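Local structure of transcriptional regulator, BadM/Rrf2 family (Thermincola potens, 4CIC) at residues S130-L133 with A134-L137; F110-T113 with K114-W117; M18-L21 with A22-G26; P29-L32 with K33-A36. The protein probably binds DNA as a dimeric Rrf2-family, IscR-type transcriptional regulator, with a role linked to the control of iron-sulfur cluster biogenesis. The protein carries 3 engineered substitutions. All coordinates share one frame; numbering follows the deposited sequence. Where two conformers were deposited one is given.

How the interactions relate
Interactions 1, 2 and 4 are three starts of helices, each with a hydroxyl side chain as N-cap, whereas interaction 3 is the end of helix 9-23. Interaction 3 is the most buried. It touches interaction 1, where F19 packs on M136 and L137, and interaction 4, where D20 and L21 meet I35, so helix 9-23 lies between helices 133-143 and 32-39. Interaction 2 stands apart, its centre about 39 Å from that of interaction 3, and leans on the second subunit, which interactions 1 and 3 also touch. The chemistry differs: a full capping box in 1, an engineered serine cap beside a dimer-facing tryptophan in 2, a histidine ring bonded to a helix-end carbonyl in 3, a serine pair in 4.

Interaction 1: residues S130-L133 with A134-L137; sequences SITL and ADML
T132 and D135 form a capping box where the loop from helix 112-129 runs into helix 133-143. A134, the first residue of 134-137, is small enough to sit beside the cap, its CB 3.6 Å from T132 OG1. At D135 the box closes both ways: D135 N donates to T132 OG1 at 3.1 Å, and T132 N donates to D135 OD2 at 2.9 Å and 163°, reaching that oxygen from its anti side and 30° out of the carboxylate plane. T132 OG1 stands between its own backbone N and carbonyl carbon (chi1 64°), which turns it to D135 N. With an alanine at D135, T132 N is likely to lose this acceptor, and the cap would keep only its threonine half. M136 N begins the helical pattern by bonding to T132 O at 3.1 Å. Its side chain turns to the apolar side and crosses that of I131 at about a right angle, CG 3.8 Å from I131 CG2, while SD lies 3.9 Å from L133 CD2. A flexible, unbranched thioether suits this seam, where M136 also packs on V15 and F19 of helix 9-23 and on T113 of the second subunit. L137 N continues the pattern, bonded to L133 O at 2.9 Å.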
loop_
_atom_site.group_PDB
_atom_site.type_symbol
_atom_site.label_atom_id
_atom_site.label_comp_id
_atom_site.label_asym_id
_atom_site.label_seq_id
_atom_site.Cartn_x
_atom_site.Cartn_y
_atom_site.Cartn_z
ATOM N N SER A 130 10.745 4.405 -8.838
ATOM C CA SER A 130 11.940 3.725 -9.324
ATOM C C SER A 130 11.673 2.998 -10.627
ATOM O O SER A 130 12.594 2.456 -11.229
ATOM C CB SER A 130 12.448 2.720 -8.292
ATOM O OG SER A 130 11.638 1.554 -8.282
ATOM N N ILE A 131 10.412 2.984 -11.055
ATOM C CA ILE A 131 10.032 2.243 -12.266
ATOM C C ILE A 131 9.456 3.200 -13.287
ATOM O O ILE A 131 8.507 3.924 -12.997
ATOM C CB ILE A 131 8.955 1.179 -11.931
ATOM C CG1 ILE A 131 9.521 0.158 -10.942
ATOM C CG2 ILE A 131 8.462 0.468 -13.190
ATOM C CD1 ILE A 131 8.453 -0.672 -10.236
ATOM N N THR A 132 10.000 3.200 -14.503
ATOM C CA THR A 132 9.415 4.022 -15.543
ATOM C C THR A 132 8.683 3.146 -16.549
ATOM O O THR A 132 8.815 1.919 -16.538
ATOM C CB THR A 132 10.472 4.806 -16.353
ATOM O OG1 THR A 132 11.309 3.881 -17.054
ATOM C CG2 THR A 132 11.324 5.674 -15.439
ATOM N N LEU A 133 7.916 3.772 -17.424
ATOM C CA LEU A 133 7.296 3.019 -18.511
ATOM C C LEU A 133 8.353 2.356 -19.396
ATOM O O LEU A 133 8.130 1.257 -19.884
ATOM C CB LEU A 133 6.329 3.887 -19.305
ATOM C CG LEU A 133 5.071 4.416 -18.591
ATOM C CD1 LEU A 133 4.227 5.253 -19.577
ATOM C CD2 LEU A 133 4.248 3.255 -18.044
ATOM N N ALA A 134 9.529 2.964 -19.538
ATOM C CA ALA A 134 10.587 2.292 -20.308
ATOM C C ALA A 134 11.057 1.017 -19.604
ATOM O O ALA A 134 11.347 0.009 -20.252
ATOM C CB ALA A 134 11.766 3.221 -20.561
ATOM N N ASP A 135 11.168 1.068 -18.277
ATOM C CA ASP A 135 11.542 -0.127 -17.533
ATOM C C ASP A 135 10.515 -1.237 -17.756
ATOM O O ASP A 135 10.865 -2.413 -17.903
ATOM C CB ASP A 135 11.570 0.171 -16.027
ATOM C CG ASP A 135 12.750 1.037 -15.592
ATOM O OD1 ASP A 135 13.855 0.885 -16.137
ATOM O OD2 ASP A 135 12.566 1.859 -14.660
ATOM N N MET A 136 9.241 -0.861 -17.738
ATOM C CA MET A 136 8.170 -1.823 -17.967
ATOM C C MET A 136 8.241 -2.403 -19.394
ATOM O O MET A 136 8.059 -3.609 -19.593
ATOM C CB MET A 136 6.807 -1.177 -17.676
ATOM C CG MET A 136 6.576 -0.854 -16.157
ATOM S SD MET A 136 5.032 0.034 -15.949
ATOM C CE MET A 136 3.811 -1.229 -16.273
ATOM N N LEU A 137 8.552 -1.561 -20.369
ATOM C CA LEU A 137 8.750 -2.065 -21.738
ATOM C C LEU A 137 9.868 -3.103 -21.831
ATOM O O LEU A 137 9.723 -4.134 -22.502
ATOM C CB LEU A 137 9.027 -0.913 -22.708
ATOM C CG LEU A 137 7.859 0.007 -23.061
ATOM C CD1 LEU A 137 8.359 1.193 -23.893
ATOM C CD2 LEU A 137 6.789 -0.751 -23.831
#

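Interaction 2: residues F110-T113 with K114-W117; sequences FSVT and KSVW. Engineered in segment 110-113: S111 (natural residue Cys).
S111 O and V112 O receive the first i to i+4 bonds of helix 112-129, from S115 N at 3.2 Å and V116 N at 3.1 Å, and T113 O continues the pattern with W117 N. S111, an engineered residue that is cysteine in nature, sits just before the helix. Its OG is anti to the backbone N (chi1 173°), which brings it to K114 N at 3.0 Å and 167°, a nearly straight capping bond. The methylenes of K114 run past this hydroxyl, CG 3.4 Å from S111 OG, and the extended chain carries the amine outward, as suits an exposed lysine. S115 folds its short side chain back so that OG donates to V112 O at 2.6 Å; that carbonyl therefore holds two donors. F110 brings CZ to within 3.9 Å of S115 CB. In the conformer given, T113 lies alongside W117, pointing the same way, and T113 O sits over one face of the indole toward its rim. W117 NE1 hydrogen-bonds to H12 ND1 of the second subunit. In the deposited protein S111 is thus the N-cap of a long helix that packs against the partner subunit, a dimer-interface helix as in other Rrf2-family regulators.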
loop_
_atom_site.group_PDB
_atom_site.type_symbol
_atom_site.label_atom_id
_atom_site.label_comp_id
_atom_site.label_asym_id
_atom_site.label_seq_id
_atom_site.Cartn_x
_atom_site.Cartn_y
_atom_site.Cartn_z
ATOM N N PHE A 110 1.688 12.892 19.378
ATOM C CA PHE A 110 2.387 12.049 18.398
ATOM C C PHE A 110 1.906 10.604 18.455
ATOM O O PHE A 110 1.763 10.026 19.548
ATOM C CB PHE A 110 3.901 12.124 18.602
ATOM C CG PHE A 110 4.689 11.190 17.718
ATOM C CD1 PHE A 110 4.810 11.434 16.356
ATOM C CD2 PHE A 110 5.331 10.085 18.252
ATOM C CE1 PHE A 110 5.553 10.581 15.543
ATOM C CE2 PHE A 110 6.073 9.236 17.445
ATOM C CZ PHE A 110 6.182 9.481 16.090
ATOM N N SER A 111 1.648 10.039 17.273
ATOM C CA SER A 111 1.208 8.662 17.123
ATOM C C SER A 111 2.314 7.844 16.500
ATOM O O SER A 111 2.640 8.032 15.317
ATOM C CB SER A 111 -0.023 8.580 16.209
ATOM O OG SER A 111 -0.359 7.228 15.938
ATOM N N VAL A 112 2.913 6.935 17.260
ATOM C CA VAL A 112 3.919 6.055 16.673
ATOM C C VAL A 112 3.284 5.148 15.622
ATOM O O VAL A 112 3.930 4.792 14.641
ATOM C CB VAL A 112 4.645 5.201 17.741
ATOM C CG1 VAL A 112 3.696 4.210 18.346
ATOM C CG2 VAL A 112 5.838 4.485 17.118
ATOM N N THR A 113 2.012 4.778 15.811
ATOM C CA THR A 113 1.325 3.938 14.823
ATOM C C THR A 113 1.235 4.658 13.478
ATOM O O THR A 113 1.522 4.068 12.429
ATOM C CB THR A 113 -0.098 3.519 15.271
ATOM O OG1 THR A 113 -0.013 2.752 16.477
ATOM C CG2 THR A 113 -0.800 2.674 14.190
ATOM N N LYS A 114 0.852 5.932 13.497
ATOM C CA LYS A 114 0.812 6.677 12.232
ATOM C C LYS A 114 2.191 6.756 11.593
ATOM O O LYS A 114 2.303 6.805 10.359
ATOM C CB LYS A 114 0.289 8.095 12.417
ATOM C CG LYS A 114 -1.184 8.192 12.742
ATOM C CD LYS A 114 -1.581 9.655 12.772
ATOM C CE LYS A 114 -2.976 9.849 13.278
ATOM N NZ LYS A 114 -3.306 11.302 13.341
ATOM N N SER A 115 3.238 6.792 12.418
ATOM C CA SER A 115 4.583 6.906 11.853
ATOM C C SER A 115 4.939 5.626 11.113
ATOM O O SER A 115 5.695 5.657 10.129
ATOM C CB SER A 115 5.628 7.238 12.926
ATOM O OG SER A 115 5.944 6.101 13.715
ATOM N N VAL A 116 4.378 4.505 11.562
ATOM C CA VAL A 116 4.591 3.245 10.846
ATOM C C VAL A 116 3.962 3.334 9.460
ATOM O O VAL A 116 4.591 2.940 8.462
ATOM C CB VAL A 116 4.011 2.034 11.590
ATOM C CG1 VAL A 116 4.166 0.774 10.763
ATOM C CG2 VAL A 116 4.719 1.846 12.936
ATOM N N TRP A 117 2.750 3.880 9.383
ATOM C CA TRP A 117 2.094 3.990 8.068
ATOM C C TRP A 117 2.835 4.956 7.179
ATOM O O TRP A 117 2.843 4.784 5.964
ATOM C CB TRP A 117 0.616 4.406 8.144
ATOM C CG TRP A 117 -0.195 3.577 9.093
ATOM C CD1 TRP A 117 -1.068 4.050 10.022
ATOM C CD2 TRP A 117 -0.211 2.150 9.212
ATOM N NE1 TRP A 117 -1.621 3.006 10.730
ATOM C CE2 TRP A 117 -1.100 1.830 10.266
ATOM C CE3 TRP A 117 0.449 1.111 8.552
ATOM C CZ2 TRP A 117 -1.370 0.515 10.647
ATOM C CZ3 TRP A 117 0.192 -0.195 8.946
ATOM C CH2 TRP A 117 -0.711 -0.478 9.986
#

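Interaction 3: residues M18-L21 with A22-G26; sequences MFDL and AQHFG
D20 O is gripped by H24, whose ND1 donates to it at 2.8 Å and 172°, with the carbonyl oxygen close to the imidazole plane; H24 N adds a weak bond to the same oxygen. H24 N also bonds to L21 O at 3.0 Å, coming from above that carbonyl plane. With CG beside its backbone N (chi1 -66°), the ring folds back along the helix, and a flat donor at its edge suits a carbonyl at a helix end. A leucine in place of H24 has no ring N-H, and D20 O would probably be held less firmly, the weak backbone bond remaining. The site is the C-terminal end of helix 9-23, where the regular bonds of A22 N to M18 O and Q23 N to F19 O give way to a turn. Q23 lays its extended chain obliquely over F19, a CH-pi contact with CG 4.0 Å from the ring centroid and 23° off its normal. The amide is moderately inclined to the ring, and a water bridges Q23 OE1 to D20 OD2, the carboxylate oxygen that forms a salt bridge with R38. F19 also packs on A140 of helix 133-143 and on V112 of the second subunit.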
loop_
_atom_site.group_PDB
_atom_site.type_symbol
_atom_site.label_atom_id
_atom_site.label_comp_id
_atom_site.label_asym_id
_atom_site.label_seq_id
_atom_site.Cartn_x
_atom_site.Cartn_y
_atom_site.Cartn_z
ATOM N N MET A 18 -1.629 3.421 -19.800
ATOM C CA MET A 18 -0.394 4.141 -20.099
ATOM C C MET A 18 0.645 3.183 -20.632
ATOM O O MET A 18 1.408 3.533 -21.537
ATOM C CB MET A 18 0.135 4.876 -18.863
ATOM C CG MET A 18 -0.743 6.072 -18.451
ATOM S SD MET A 18 -0.617 7.410 -19.696
ATOM C CE MET A 18 1.083 7.893 -19.517
ATOM N N PHE A 19 0.665 1.964 -20.103
ATOM C CA PHE A 19 1.614 0.976 -20.601
ATOM C C PHE A 19 1.262 0.560 -22.033
ATOM O O PHE A 19 2.146 0.388 -22.877
ATOM C CB PHE A 19 1.729 -0.244 -19.678
ATOM C CG PHE A 19 2.743 -1.241 -20.155
ATOM C CD1 PHE A 19 4.092 -0.908 -20.198
ATOM C CD2 PHE A 19 2.348 -2.482 -20.610
ATOM C CE1 PHE A 19 5.041 -1.821 -20.685
ATOM C CE2 PHE A 19 3.280 -3.387 -21.099
ATOM C CZ PHE A 19 4.634 -3.056 -21.116
ATOM N N ASP A 20 -0.024 0.388 -22.307
ATOM C CA ASP A 20 -0.438 0.064 -23.683
ATOM C C ASP A 20 0.025 1.169 -24.630
ATOM O O ASP A 20 0.581 0.893 -25.723
ATOM C CB ASP A 20 -1.958 -0.140 -23.742
ATOM C CG ASP A 20 -2.448 -0.572 -25.130
ATOM O OD1 ASP A 20 -2.439 0.260 -26.058
ATOM O OD2 ASP A 20 -2.856 -1.753 -25.274
ATOM N N LEU A 21 -0.173 2.429 -24.247
ATOM C CA LEU A 21 0.374 3.519 -25.064
ATOM C C LEU A 21 1.902 3.457 -25.211
ATOM O O LEU A 21 2.445 3.714 -26.293
ATOM C CB LEU A 21 -0.055 4.879 -24.509
ATOM C CG LEU A 21 -1.550 5.175 -24.623
ATOM C CD1 LEU A 21 -1.911 6.420 -23.819
ATOM C CD2 LEU A 21 -1.865 5.428 -26.116
ATOM N N ALA A 22 2.608 3.091 -24.141
ATOM C CA ALA A 22 4.067 2.933 -24.233
ATOM C C ALA A 22 4.461 1.873 -25.261
ATOM O O ALA A 22 5.436 2.045 -26.023
ATOM C CB ALA A 22 4.676 2.592 -22.839
ATOM N N GLN A 23 3.704 0.776 -25.281
ATOM C CA GLN A 23 3.945 -0.326 -26.223
ATOM C C GLN A 23 3.712 0.081 -27.658
ATOM O O GLN A 23 4.218 -0.566 -28.564
ATOM C CB GLN A 23 3.043 -1.522 -25.915
ATOM C CG GLN A 23 3.483 -2.217 -24.620
ATOM C CD GLN A 23 2.661 -3.464 -24.304
ATOM O OE1 GLN A 23 1.465 -3.380 -24.016
ATOM N NE2 GLN A 23 3.309 -4.624 -24.341
ATOM N N HIS A 24 2.950 1.150 -27.862
ATOM C CA HIS A 24 2.671 1.602 -29.231
ATOM C C HIS A 24 3.315 2.938 -29.581
ATOM O O HIS A 24 3.038 3.507 -30.643
ATOM C CB HIS A 24 1.155 1.680 -29.445
ATOM C CG HIS A 24 0.482 0.344 -29.399
ATOM N ND1 HIS A 24 0.071 -0.243 -28.228
ATOM C CD2 HIS A 24 0.163 -0.525 -30.393
ATOM C CE1 HIS A 24 -0.474 -1.421 -28.492
ATOM N NE2 HIS A 24 -0.428 -1.612 -29.798
ATOM N N PHE A 25 4.187 3.436 -28.709
ATOM C CA PHE A 25 4.735 4.785 -28.831
ATOM C C PHE A 25 5.463 4.996 -30.154
ATOM O O PHE A 25 5.262 6.003 -30.809
ATOM C CB PHE A 25 5.663 5.068 -27.651
ATOM C CG PHE A 25 6.173 6.495 -27.573
ATOM C CD1 PHE A 25 5.301 7.569 -27.630
ATOM C CD2 PHE A 25 7.521 6.738 -27.387
ATOM C CE1 PHE A 25 5.785 8.878 -27.541
ATOM C CE2 PHE A 25 8.016 8.034 -27.261
ATOM C CZ PHE A 25 7.144 9.106 -27.346
ATOM N N GLY A 26 6.308 4.046 -30.526
ATOM C CA GLY A 26 7.066 4.168 -31.762
ATOM C C GLY A 26 6.190 4.116 -32.998
ATOM O O GLY A 26 6.427 4.821 -33.989
HETATM O O HOH W 1 -0.704 -3.501 -25.948
#

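Interaction 4: residues P29-L32 with K33-A36; sequences PVSL and KSIA
The contact of S31 with S34 is a local N-terminal cap, placed where the loop after helix 9-23 turns into helix 32-39 of a regulator with a helix-turn-helix motif. S31 is the N-cap: its OG accepts from S34 N at 3.1 Å and 150°. A serine suits the place because its hydroxyl is short enough to turn back onto the first turn, and chi1 of 66° swings OG over the helix start, facing that N-H. S34 answers with its own hydroxyl, which donates to S31 O at 2.7 Å, the donor tilted 17° from the carbonyl plane; S34 OG also has a weak hydrogen bond with R38 NH2. I35 N also bonds to S31 O, at 3.3 Å, so this one oxygen takes two sound donors, and S34 N adds a weak third. The next turn is regular, A36 N meeting L32 O at 2.9 Å.

On the apolar side I35 is the common partner. V30 CG2 meets I35 CG1 at 4.0 Å, the two side chains crossing at about a right angle, and L32 CD2 lies 3.9 Å from I35 CD1. Branched aliphatic side chains suit this inner side, while K33, fully extended, carries its amine away from the cap on the exposed side. Inward, I35 rests on D20 and L21 of helix 9-23 and on L46 of helix 43-55, L32 packs on I50 of that same helix and on Y69, and V30 bonds through its backbone to Y69 of strand 68-71.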
loop_
_atom_site.group_PDB
_atom_site.type_symbol
_atom_site.label_atom_id
_atom_site.label_comp_id
_atom_site.label_asym_id
_atom_site.label_seq_id
_atom_site.Cartn_x
_atom_site.Cartn_y
_atom_site.Cartn_z
ATOM N N PRO A 29 -0.078 6.874 -33.014
ATOM C CA PRO A 29 -1.396 6.928 -32.370
ATOM C C PRO A 29 -2.243 5.687 -32.480
ATOM O O PRO A 29 -2.266 5.035 -33.521
ATOM C CB PRO A 29 -2.101 8.083 -33.094
ATOM C CG PRO A 29 -1.272 8.364 -34.292
ATOM C CD PRO A 29 0.114 7.992 -33.951
ATOM N N VAL A 30 -2.934 5.358 -31.387
ATOM C CA VAL A 30 -3.907 4.278 -31.408
ATOM C C VAL A 30 -5.238 4.776 -30.863
ATOM O O VAL A 30 -5.297 5.768 -30.141
ATOM C CB VAL A 30 -3.427 3.055 -30.607
ATOM C CG1 VAL A 30 -2.184 2.457 -31.260
ATOM C CG2 VAL A 30 -3.140 3.450 -29.150
ATOM N N SER A 31 -6.314 4.093 -31.222
ATOM C CA SER A 31 -7.630 4.505 -30.772
ATOM C C SER A 31 -7.876 4.041 -29.342
ATOM O O SER A 31 -7.295 3.048 -28.890
ATOM C CB SER A 31 -8.705 3.923 -31.681
ATOM O OG SER A 31 -8.742 2.512 -31.573
ATOM N N LEU A 32 -8.750 4.743 -28.627
ATOM C CA LEU A 32 -9.128 4.293 -27.294
ATOM C C LEU A 32 -9.801 2.926 -27.343
ATOM O O LEU A 32 -9.581 2.093 -26.472
ATOM C CB LEU A 32 -10.027 5.310 -26.585
ATOM C CG LEU A 32 -9.290 6.553 -26.089
ATOM C CD1 LEU A 32 -10.113 7.289 -25.040
ATOM C CD2 LEU A 32 -7.916 6.177 -25.539
ATOM N N LYS A 33 -10.614 2.693 -28.369
ATOM C CA LYS A 33 -11.261 1.390 -28.518
ATOM C C LYS A 33 -10.237 0.258 -28.565
ATOM O O LYS A 33 -10.444 -0.798 -27.960
ATOM C CB LYS A 33 -12.135 1.347 -29.773
ATOM C CG LYS A 33 -12.770 -0.013 -30.008
ATOM C CD LYS A 33 -13.470 -0.085 -31.357
ATOM C CE LYS A 33 -13.979 -1.495 -31.628
ATOM N NZ LYS A 33 -14.704 -1.588 -32.927
ATOM N N SER A 34 -9.131 0.478 -29.278
ATOM C CA SER A 34 -8.104 -0.553 -29.388
ATOM C C SER A 34 -7.429 -0.822 -28.047
ATOM O O SER A 34 -7.094 -1.967 -27.733
ATOM C CB SER A 34 -7.062 -0.204 -30.463
ATOM O OG SER A 34 -6.179 0.833 -30.034
ATOM N N ILE A 35 -7.232 0.229 -27.259
ATOM C CA ILE A 35 -6.649 0.067 -25.919
ATOM C C ILE A 35 -7.593 -0.744 -25.042
ATOM O O ILE A 35 -7.184 -1.692 -24.354
ATOM C CB ILE A 35 -6.364 1.428 -25.253
ATOM C CG1 ILE A 35 -5.245 2.168 -25.999
ATOM C CG2 ILE A 35 -5.970 1.233 -23.771
ATOM C CD1 ILE A 35 -5.042 3.608 -25.521
ATOM N N ALA A 36 -8.868 -0.375 -25.074
ATOM C CA ALA A 36 -9.868 -1.050 -24.250
ATOM C C ALA A 36 -9.948 -2.514 -24.648
ATOM O O ALA A 36 -10.117 -3.384 -23.808
ATOM C CB ALA A 36 -11.224 -0.379 -24.400
#